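Local structure of cobalt-precorrin-5B C(1)-methyltransferase (Archaeoglobus fulgidus, 1SR8) at residues A[190-194]-A[195-199]; A[213-216]-A[217-221]; A[220-224]-A[225-229]; A[237-240]-A[241-245]. The protein probably catalyses the S-adenosyl-L-methionine-dependent methylation of cobalt-precorrin-5B at C-1, giving cobalt-precorrin-6A on the anaerobic route to adenosylcobalamin. One frame throughout, in Å; residues are numbered along the deposited sequence.

Contact 1 of 4, residues A[190-194]-A[195-199]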
# COMPACT_ATOMS: atom_id res chain seq x y z
N VAL A 190 -2.94 -1.91 0.15
CA VAL A 190 -2.19 -3.00 0.74
C VAL A 190 -2.30 -4.21 -0.20
O VAL A 190 -3.40 -4.67 -0.48
CB VAL A 190 -2.74 -3.38 2.14
CG1 VAL A 190 -2.12 -4.68 2.63
CG2 VAL A 190 -2.44 -2.28 3.13
N GLU A 191 -1.17 -4.68 -0.71
CA GLU A 191 -1.15 -5.83 -1.60
C GLU A 191 -1.46 -7.06 -0.74
O GLU A 191 -0.76 -7.31 0.25
CB GLU A 191 0.23 -5.96 -2.25
CG GLU A 191 0.32 -7.02 -3.34
CD GLU A 191 -0.41 -6.63 -4.63
OE1 GLU A 191 -1.18 -5.65 -4.64
OE2 GLU A 191 -0.21 -7.33 -5.66
N PRO A 192 -2.50 -7.84 -1.10
CA PRO A 192 -2.93 -9.05 -0.36
C PRO A 192 -2.03 -10.27 -0.49
O PRO A 192 -2.43 -11.30 -1.04
CB PRO A 192 -4.33 -9.30 -0.90
CG PRO A 192 -4.17 -8.92 -2.33
CD PRO A 192 -3.36 -7.63 -2.28
N TRP A 193 -0.83 -10.16 0.06
CA TRP A 193 0.13 -11.25 -0.00
C TRP A 193 -0.29 -12.54 0.68
O TRP A 193 -0.47 -12.59 1.90
CB TRP A 193 1.47 -10.77 0.55
CG TRP A 193 2.17 -9.86 -0.42
CD1 TRP A 193 2.60 -8.59 -0.19
CD2 TRP A 193 2.49 -10.17 -1.79
NE1 TRP A 193 3.18 -8.08 -1.33
CE2 TRP A 193 3.13 -9.02 -2.33
CE3 TRP A 193 2.31 -11.29 -2.61
CZ2 TRP A 193 3.58 -8.97 -3.65
CZ3 TRP A 193 2.76 -11.24 -3.93
CH2 TRP A 193 3.39 -10.09 -4.44
N CYS A 194 -0.42 -13.58 -0.14
CA CYS A 194 -0.78 -14.94 0.27
C CYS A 194 -0.37 -15.84 -0.90
O CYS A 194 0.12 -15.35 -1.92
CB CYS A 194 -2.28 -15.04 0.53
SG CYS A 194 -3.35 -14.44 -0.80
N LYS A 195 -0.55 -17.15 -0.77
CA LYS A 195 -0.16 -18.06 -1.84
C LYS A 195 -1.00 -17.83 -3.09
O LYS A 195 -0.48 -17.80 -4.20
CB LYS A 195 -0.31 -19.51 -1.39
CG LYS A 195 0.44 -19.83 -0.11
CD LYS A 195 0.21 -21.27 0.33
CE LYS A 195 0.25 -21.38 1.85
NZ LYS A 195 -0.85 -20.58 2.48
N LYS A 196 -2.31 -17.66 -2.89
CA LYS A 196 -3.22 -17.43 -4.00
C LYS A 196 -2.76 -16.25 -4.86
O LYS A 196 -2.77 -16.33 -6.09
CB LYS A 196 -4.63 -17.17 -3.48
CG LYS A 196 -5.65 -16.78 -4.54
CD LYS A 196 -5.97 -17.93 -5.50
CE LYS A 196 -7.12 -17.58 -6.44
NZ LYS A 196 -7.49 -18.75 -7.31
N LEU A 197 -2.35 -15.16 -4.21
CA LEU A 197 -1.87 -13.99 -4.95
C LEU A 197 -0.59 -14.31 -5.71
O LEU A 197 -0.46 -13.96 -6.88
CB LEU A 197 -1.61 -12.80 -4.01
CG LEU A 197 -1.08 -11.52 -4.69
CD1 LEU A 197 -2.12 -11.00 -5.68
CD2 LEU A 197 -0.77 -10.47 -3.64
N VAL A 198 0.36 -14.97 -5.05
CA VAL A 198 1.62 -15.30 -5.70
C VAL A 198 1.40 -16.16 -6.95
O VAL A 198 2.06 -15.94 -7.97
CB VAL A 198 2.59 -16.05 -4.75
CG1 VAL A 198 3.85 -16.46 -5.50
CG2 VAL A 198 2.99 -15.14 -3.59
N GLU A 199 0.46 -17.11 -6.88
CA GLU A 199 0.16 -17.99 -8.02
C GLU A 199 -0.59 -17.25 -9.11
O GLU A 199 -0.35 -17.46 -10.30
CB GLU A 199 -0.69 -19.17 -7.58
CG GLU A 199 -0.15 -19.91 -6.38
CD GLU A 199 -0.99 -21.13 -6.04
OE1 GLU A 199 -2.24 -21.04 -6.15
OE2 GLU A 199 -0.40 -22.17 -5.67
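Cys194 meets the first turn of the next helix with two acceptors. Its carbonyl O takes the amide of Val198 in a nearly straight bond (3.2 Å from Val198 N to Cys194 O, 166° at the hydrogen), and its thiol takes the amide before it: Leu197 N lies 3.6 Å from Cys194 SG, a weak bond. The sulfur can accept there because SG sits between the backbone N and the carbonyl carbon (chi1 52°), turned toward the helix start. Cys194 is thus the N-cap of helix 195-204, with a soft sulfur where a harder oxygen acceptor is common. The approach to the cap is an inverse gamma turn centred on Pro192, closed by Trp193 N on Glu191 O at 2.9 Å. Next to this bend Leu197 and the Trp193 indole pack together. Leu197 CD2 lies over one face of the indole, 3.8 Å from the centroid of its six-membered ring, and 3.6 Å from Glu191 CG, which shares that face. Val198 CG2 reaches Trp193 CZ3 at 3.9 Å. The Glu191 carboxylate is satisfied beyond the bend, OE1 by a salt bridge to Arg40 and OE2 by one to Lys201, while Lys196 NZ pairs with Asp35.

Contact 2 of 4, residues A[213-216]-A[217-221]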
# COMPACT_ATOMS: atom_id res chain seq x y z
N ILE A 213 10.89 -8.82 -12.28
CA ILE A 213 10.46 -9.30 -10.96
C ILE A 213 11.01 -8.33 -9.92
O ILE A 213 12.21 -8.35 -9.62
CB ILE A 213 11.02 -10.72 -10.69
CG1 ILE A 213 10.68 -11.65 -11.86
CG2 ILE A 213 10.42 -11.28 -9.39
CD1 ILE A 213 11.41 -12.99 -11.82
N THR A 214 10.15 -7.47 -9.37
CA THR A 214 10.59 -6.48 -8.40
C THR A 214 10.14 -6.76 -6.96
O THR A 214 9.17 -7.48 -6.74
CB THR A 214 10.14 -5.07 -8.83
OG1 THR A 214 8.73 -4.91 -8.62
CG2 THR A 214 10.44 -4.88 -10.31
N THR A 215 10.86 -6.19 -6.00
CA THR A 215 10.58 -6.38 -4.57
C THR A 215 9.51 -5.46 -3.98
O THR A 215 8.87 -5.80 -2.98
CB THR A 215 11.87 -6.23 -3.73
OG1 THR A 215 12.50 -4.99 -4.03
CG2 THR A 215 12.82 -7.37 -4.01
N GLY A 216 9.31 -4.29 -4.58
CA GLY A 216 8.32 -3.38 -4.06
C GLY A 216 8.00 -2.30 -5.08
O GLY A 216 8.49 -2.34 -6.21
N ARG A 217 7.20 -1.32 -4.67
CA ARG A 217 6.81 -0.25 -5.57
C ARG A 217 7.99 0.58 -6.08
O ARG A 217 8.01 0.95 -7.25
CB ARG A 217 5.79 0.67 -4.87
CG ARG A 217 5.25 1.81 -5.74
CD ARG A 217 4.48 1.29 -6.96
NE ARG A 217 3.77 2.37 -7.63
CZ ARG A 217 2.77 2.18 -8.49
NH1 ARG A 217 2.37 0.95 -8.78
NH2 ARG A 217 2.14 3.22 -9.01
N LYS A 218 8.96 0.89 -5.23
CA LYS A 218 10.10 1.69 -5.69
C LYS A 218 10.87 0.93 -6.75
O LYS A 218 11.29 1.53 -7.75
CB LYS A 218 11.01 2.05 -4.51
CG LYS A 218 10.27 2.78 -3.39
CD LYS A 218 11.20 3.30 -2.28
CE LYS A 218 10.49 3.32 -0.92
NZ LYS A 218 9.24 4.15 -0.89
N ALA A 219 11.05 -0.37 -6.54
CA ALA A 219 11.75 -1.24 -7.48
C ALA A 219 11.00 -1.29 -8.80
O ALA A 219 11.59 -1.24 -9.88
CB ALA A 219 11.86 -2.64 -6.91
N TRP A 220 9.68 -1.39 -8.69
CA TRP A 220 8.78 -1.44 -9.83
C TRP A 220 8.93 -0.18 -10.67
O TRP A 220 8.97 -0.24 -11.90
CB TRP A 220 7.34 -1.57 -9.32
CG TRP A 220 6.28 -1.71 -10.37
CD1 TRP A 220 5.83 -2.88 -10.94
CD2 TRP A 220 5.48 -0.66 -10.93
NE1 TRP A 220 4.80 -2.61 -11.80
CE2 TRP A 220 4.56 -1.26 -11.82
CE3 TRP A 220 5.45 0.73 -10.76
CZ2 TRP A 220 3.62 -0.52 -12.53
CZ3 TRP A 220 4.51 1.47 -11.47
CH2 TRP A 220 3.60 0.84 -12.35
N LEU A 221 9.02 0.97 -10.00
CA LEU A 221 9.17 2.25 -10.67
C LEU A 221 10.52 2.29 -11.37
O LEU A 221 10.65 2.82 -12.47
CB LEU A 221 9.08 3.41 -9.67
CG LEU A 221 7.68 3.72 -9.13
CD1 LEU A 221 7.76 4.73 -7.99
CD2 LEU A 221 6.83 4.27 -10.26
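Thr214 and Ala219 touch through their beta carbons, Thr214 CB lying 3.5 Å from Ala219 CB as the chain leaves its strand and turns into a helix. Beside this pair, Thr214 OG1 lies near the plane of the Trp220 ring, at its edge, and 3.7 Å from Trp220 CB. With chi1 at 74°, the hydroxyl stands between backbone N and carbonyl carbon while Thr214 CG2 packs against the helix backbone, 3.8 Å from Trp220 CA. The hydroxyl itself is hydrogen-bonded to the carbonyl O of Phe233. Gly216, the N-cap residue, accepts Trp220 N at its carbonyl O (2.9 Å), in the carbonyl plane. Within the first turn, the Arg217 guanidinium lies over the Trp220 ring, with Trp220 CZ3 3.4 Å above the centre of the guanidinium plane; Arg217 NH1 is bonded to the carbonyl O of Ile6. Replacing Thr214 with glycine would probably open a gap beside Ala219 CB and leave the Phe233 carbonyl without its hydroxyl partner. The bend starts the beta-alpha-beta unit of strand 210-214, helix 217-226 and strand 231-234, and Thr214 and Trp220 both pack on Val234 of that last strand, whereas Thr215 faces helix 255-262.

Contact 3 of 4, residues A[220-224]-A[225-229]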
# COMPACT_ATOMS: atom_id res chain seq x y z
N TRP A 220 9.68 -1.39 -8.69
CA TRP A 220 8.78 -1.44 -9.83
C TRP A 220 8.93 -0.18 -10.67
O TRP A 220 8.97 -0.24 -11.90
CB TRP A 220 7.34 -1.57 -9.32
CG TRP A 220 6.28 -1.71 -10.37
CD1 TRP A 220 5.83 -2.88 -10.94
CD2 TRP A 220 5.48 -0.66 -10.93
NE1 TRP A 220 4.80 -2.61 -11.80
CE2 TRP A 220 4.56 -1.26 -11.82
CE3 TRP A 220 5.45 0.73 -10.76
CZ2 TRP A 220 3.62 -0.52 -12.53
CZ3 TRP A 220 4.51 1.47 -11.47
CH2 TRP A 220 3.60 0.84 -12.35
N LEU A 221 9.02 0.97 -10.00
CA LEU A 221 9.17 2.25 -10.67
C LEU A 221 10.52 2.29 -11.37
O LEU A 221 10.65 2.82 -12.47
CB LEU A 221 9.08 3.41 -9.67
CG LEU A 221 7.68 3.72 -9.13
CD1 LEU A 221 7.76 4.73 -7.99
CD2 LEU A 221 6.83 4.27 -10.26
N TYR A 222 11.52 1.72 -10.72
CA TYR A 222 12.85 1.69 -11.29
C TYR A 222 12.85 0.88 -12.57
O TYR A 222 13.38 1.32 -13.59
CB TYR A 222 13.84 1.08 -10.32
CG TYR A 222 15.27 1.18 -10.78
CD1 TYR A 222 15.99 2.38 -10.63
CD2 TYR A 222 15.92 0.09 -11.35
CE1 TYR A 222 17.32 2.47 -11.04
CE2 TYR A 222 17.25 0.17 -11.76
CZ TYR A 222 17.95 1.36 -11.60
OH TYR A 222 19.27 1.43 -11.97
N ALA A 223 12.26 -0.31 -12.52
CA ALA A 223 12.20 -1.18 -13.69
C ALA A 223 11.41 -0.53 -14.83
O ALA A 223 11.77 -0.68 -16.00
CB ALA A 223 11.56 -2.52 -13.30
N ARG A 224 10.34 0.17 -14.49
CA ARG A 224 9.50 0.85 -15.47
C ARG A 224 10.33 1.82 -16.28
O ARG A 224 10.13 2.00 -17.49
CB ARG A 224 8.39 1.64 -14.77
CG ARG A 224 7.25 0.83 -14.22
CD ARG A 224 6.06 0.96 -15.13
NE ARG A 224 5.58 2.34 -15.20
CZ ARG A 224 4.73 2.79 -16.12
NH1 ARG A 224 4.25 1.98 -17.05
NH2 ARG A 224 4.35 4.07 -16.11
N LYS A 225 11.28 2.45 -15.59
CA LYS A 225 12.15 3.45 -16.17
C LYS A 225 13.37 2.89 -16.89
O LYS A 225 13.64 3.25 -18.04
CB LYS A 225 12.57 4.43 -15.07
CG LYS A 225 13.36 5.64 -15.54
CD LYS A 225 13.43 6.73 -14.47
CE LYS A 225 14.09 8.01 -15.02
NZ LYS A 225 13.98 9.18 -14.09
N LYS A 226 14.11 2.00 -16.22
CA LYS A 226 15.34 1.42 -16.77
C LYS A 226 15.20 0.19 -17.66
O LYS A 226 16.11 -0.13 -18.42
CB LYS A 226 16.31 1.11 -15.63
CG LYS A 226 16.60 2.29 -14.72
CD LYS A 226 16.99 3.52 -15.52
CE LYS A 226 16.97 4.79 -14.65
NZ LYS A 226 17.03 6.06 -15.45
N PHE A 227 14.07 -0.51 -17.56
CA PHE A 227 13.85 -1.71 -18.37
C PHE A 227 12.43 -1.68 -18.93
O PHE A 227 11.65 -2.61 -18.72
CB PHE A 227 14.04 -2.95 -17.49
CG PHE A 227 15.35 -2.98 -16.78
CD1 PHE A 227 16.53 -3.28 -17.47
CD2 PHE A 227 15.43 -2.68 -15.42
CE1 PHE A 227 17.76 -3.29 -16.82
CE2 PHE A 227 16.65 -2.67 -14.76
CZ PHE A 227 17.83 -2.98 -15.46
N PRO A 228 12.09 -0.62 -19.67
CA PRO A 228 10.75 -0.46 -20.25
C PRO A 228 10.15 -1.66 -21.00
O PRO A 228 8.94 -1.89 -20.92
CB PRO A 228 10.90 0.78 -21.13
CG PRO A 228 12.36 0.77 -21.51
CD PRO A 228 13.01 0.40 -20.21
N GLU A 229 10.97 -2.43 -21.72
CA GLU A 229 10.46 -3.57 -22.48
C GLU A 229 10.18 -4.84 -21.67
O GLU A 229 9.94 -5.91 -22.23
CB GLU A 229 11.39 -3.89 -23.66
CG GLU A 229 12.72 -4.56 -23.30
CD GLU A 229 13.74 -3.62 -22.68
OE1 GLU A 229 14.94 -3.98 -22.69
OE2 GLU A 229 13.37 -2.54 -22.17
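Lys226 N bonds to Tyr222 O at 2.8 Å and almost straight, 174° at the hydrogen, the donor lying nearly on the line of the C=O bond. Phe227 N reaches Ala223 O at the same 2.8 Å but more bent, and Lys225 N gives its hydrogen chiefly to Leu221 O at 3.2 Å. Lys225 N also makes a weak i to i-3 bond to Tyr222 O. These bonds finish helix 217-226, the helical arm of a beta-alpha-beta crossover, and Phe227 is the first residue beyond it to leave helical backbone angles. Over this turn the Tyr222 ring and the Lys226 chain meet: Lys226 CG stands over one ring face, 3.7 Å from its centroid and 17° off the normal, a CH-pi contact. Tyr222 CG, anti to the backbone N (chi1 -172°), leans the ring toward the C-terminal end of the helix, where that methylene meets it. Phe227 presents its ring edge to Ala223 CA, and Lys226 CB lies above one of its faces. Phe227 CE2 also approaches Tyr222 CE2 at 4.2 Å. Both aromatic rings continue onto the parallel sheet, touching Val252 of strand 248-253 and Val280 of strand 278-281, while Ala223 rests on Ala212 and Thr214.

Contact 4 of 4, residues A[237-240]-A[241-245]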
# COMPACT_ATOMS: atom_id res chain seq x y z
N VAL A 237 9.16 -10.90 -1.74
CA VAL A 237 10.21 -11.87 -1.48
C VAL A 237 9.91 -13.20 -2.15
O VAL A 237 10.71 -14.14 -2.07
CB VAL A 237 10.39 -12.09 0.03
CG1 VAL A 237 10.67 -10.75 0.72
CG2 VAL A 237 9.14 -12.76 0.61
N HIS A 238 8.77 -13.26 -2.84
CA HIS A 238 8.34 -14.48 -3.53
C HIS A 238 8.92 -14.54 -4.94
O HIS A 238 8.20 -14.77 -5.91
CB HIS A 238 6.81 -14.49 -3.60
CG HIS A 238 6.15 -14.14 -2.30
ND1 HIS A 238 6.11 -15.00 -1.22
CD2 HIS A 238 5.55 -13.00 -1.89
CE1 HIS A 238 5.51 -14.41 -0.21
NE2 HIS A 238 5.16 -13.19 -0.58
N ILE A 239 10.23 -14.34 -5.03
CA ILE A 239 10.97 -14.35 -6.30
C ILE A 239 11.09 -15.73 -6.93
O ILE A 239 10.98 -15.87 -8.15
CB ILE A 239 12.39 -13.77 -6.11
CG1 ILE A 239 12.30 -12.27 -5.84
CG2 ILE A 239 13.24 -14.04 -7.34
CD1 ILE A 239 13.63 -11.60 -5.54
N ASP A 240 11.31 -16.74 -6.09
CA ASP A 240 11.45 -18.12 -6.56
C ASP A 240 10.25 -18.51 -7.41
O ASP A 240 10.38 -19.14 -8.46
CB ASP A 240 11.59 -19.09 -5.38
CG ASP A 240 12.87 -18.86 -4.59
OD1 ASP A 240 13.96 -18.80 -5.20
OD2 ASP A 240 12.78 -18.75 -3.34
N GLU A 241 9.06 -18.15 -6.94
CA GLU A 241 7.85 -18.46 -7.67
C GLU A 241 7.82 -17.75 -9.02
O GLU A 241 7.50 -18.35 -10.04
CB GLU A 241 6.63 -18.05 -6.84
CG GLU A 241 6.32 -19.06 -5.77
CD GLU A 241 6.22 -20.45 -6.35
OE1 GLU A 241 5.33 -20.67 -7.21
OE2 GLU A 241 7.03 -21.32 -5.95
N ALA A 242 8.16 -16.47 -9.01
CA ALA A 242 8.18 -15.70 -10.24
C ALA A 242 9.17 -16.31 -11.23
O ALA A 242 8.95 -16.26 -12.44
CB ALA A 242 8.56 -14.26 -9.92
N LEU A 243 10.24 -16.89 -10.71
CA LEU A 243 11.26 -17.49 -11.57
C LEU A 243 10.78 -18.72 -12.34
O LEU A 243 11.51 -19.24 -13.19
CB LEU A 243 12.51 -17.84 -10.74
CG LEU A 243 13.33 -16.62 -10.30
CD1 LEU A 243 14.51 -17.07 -9.45
CD2 LEU A 243 13.82 -15.86 -11.53
N LYS A 244 9.56 -19.18 -12.06
CA LYS A 244 8.99 -20.33 -12.77
C LYS A 244 8.51 -19.85 -14.13
O LYS A 244 8.17 -20.65 -15.00
CB LYS A 244 7.81 -20.92 -12.01
CG LYS A 244 8.14 -21.57 -10.67
CD LYS A 244 6.85 -22.09 -10.03
CE LYS A 244 7.09 -22.84 -8.73
NZ LYS A 244 5.82 -23.44 -8.17
N HIS A 245 8.46 -18.53 -14.31
CA HIS A 245 8.04 -17.96 -15.58
C HIS A 245 9.02 -18.48 -16.64
O HIS A 245 10.23 -18.52 -16.41
CB HIS A 245 8.08 -16.43 -15.50
CG HIS A 245 7.54 -15.73 -16.71
ND1 HIS A 245 8.27 -15.56 -17.86
CD2 HIS A 245 6.34 -15.14 -16.93
CE1 HIS A 245 7.54 -14.89 -18.74
NE2 HIS A 245 6.37 -14.62 -18.20
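The short helix 239-242 and the type I beta turn Ala242 to His245 that overlaps its end form a compact link between strands 231-234 and 248-253 of the parallel sheet. Ile239 and Leu243, one turn apart, carry its apolar side. They lie side by side and point the same way, with Ile239 CG2 3.9 Å from Leu243 CD1. That methyl, anti to the backbone N, lies beside its own carbonyl carbon, on the side where Leu243 approaches. Leu243 CG lies 3.3 Å from Ile239 O, the same carbonyl oxygen that accepts Leu243 N at 2.9 Å. A weak second bond joins Leu243 N to Asp240 O, so one amide is shared between two carbonyls. His245 N to Ala242 O, at 3.0 Å, closes the turn; Lys244 N to Glu241 O, also 3.0 Å, precedes it. Cut back to alanine, Leu243 would lose most of its isobutyl group, and a gap would probably open between Ile239 CG2, Ile213 and Val277. At the N-terminal end, His238 is the N-cap residue and the centre of an inverse gamma turn. On the polar side Lys244 NZ meets Glu241 OE1 at 3.0 Å in a salt bridge that uses the syn lone pair of that oxygen. Asp240 OD1 turns to Arg271 and Trp261 NE1 instead. Each carboxylate thus has its own cation, which probably offsets any unfavourable effect of two like charges 6.8 Å apart (Asp240 OD2 to Glu241 OE2).

How the contacts relate
Contacts 1 and 2 both bring a chain into a helix and are partly buried, yet the first caps its helix with a thiol and the second has a glycine at that position. Contact 3 lies at the surface, at the far end of the helix that contact 2 starts, and shares Trp220 and Leu221 with it; here backbone bonds and packing of aromatic rings with a lysine chain replace the capping of the helix starts. Contact 4, partly buried, adds a salt bridge to its apolar side. It touches contacts 1 and 2 but not contact 3: Ile213 packs on Ala242 and Leu243, while Val198 and Trp193 meet Glu241 and His238. Contact 1 has no direct touch with contacts 2 and 3.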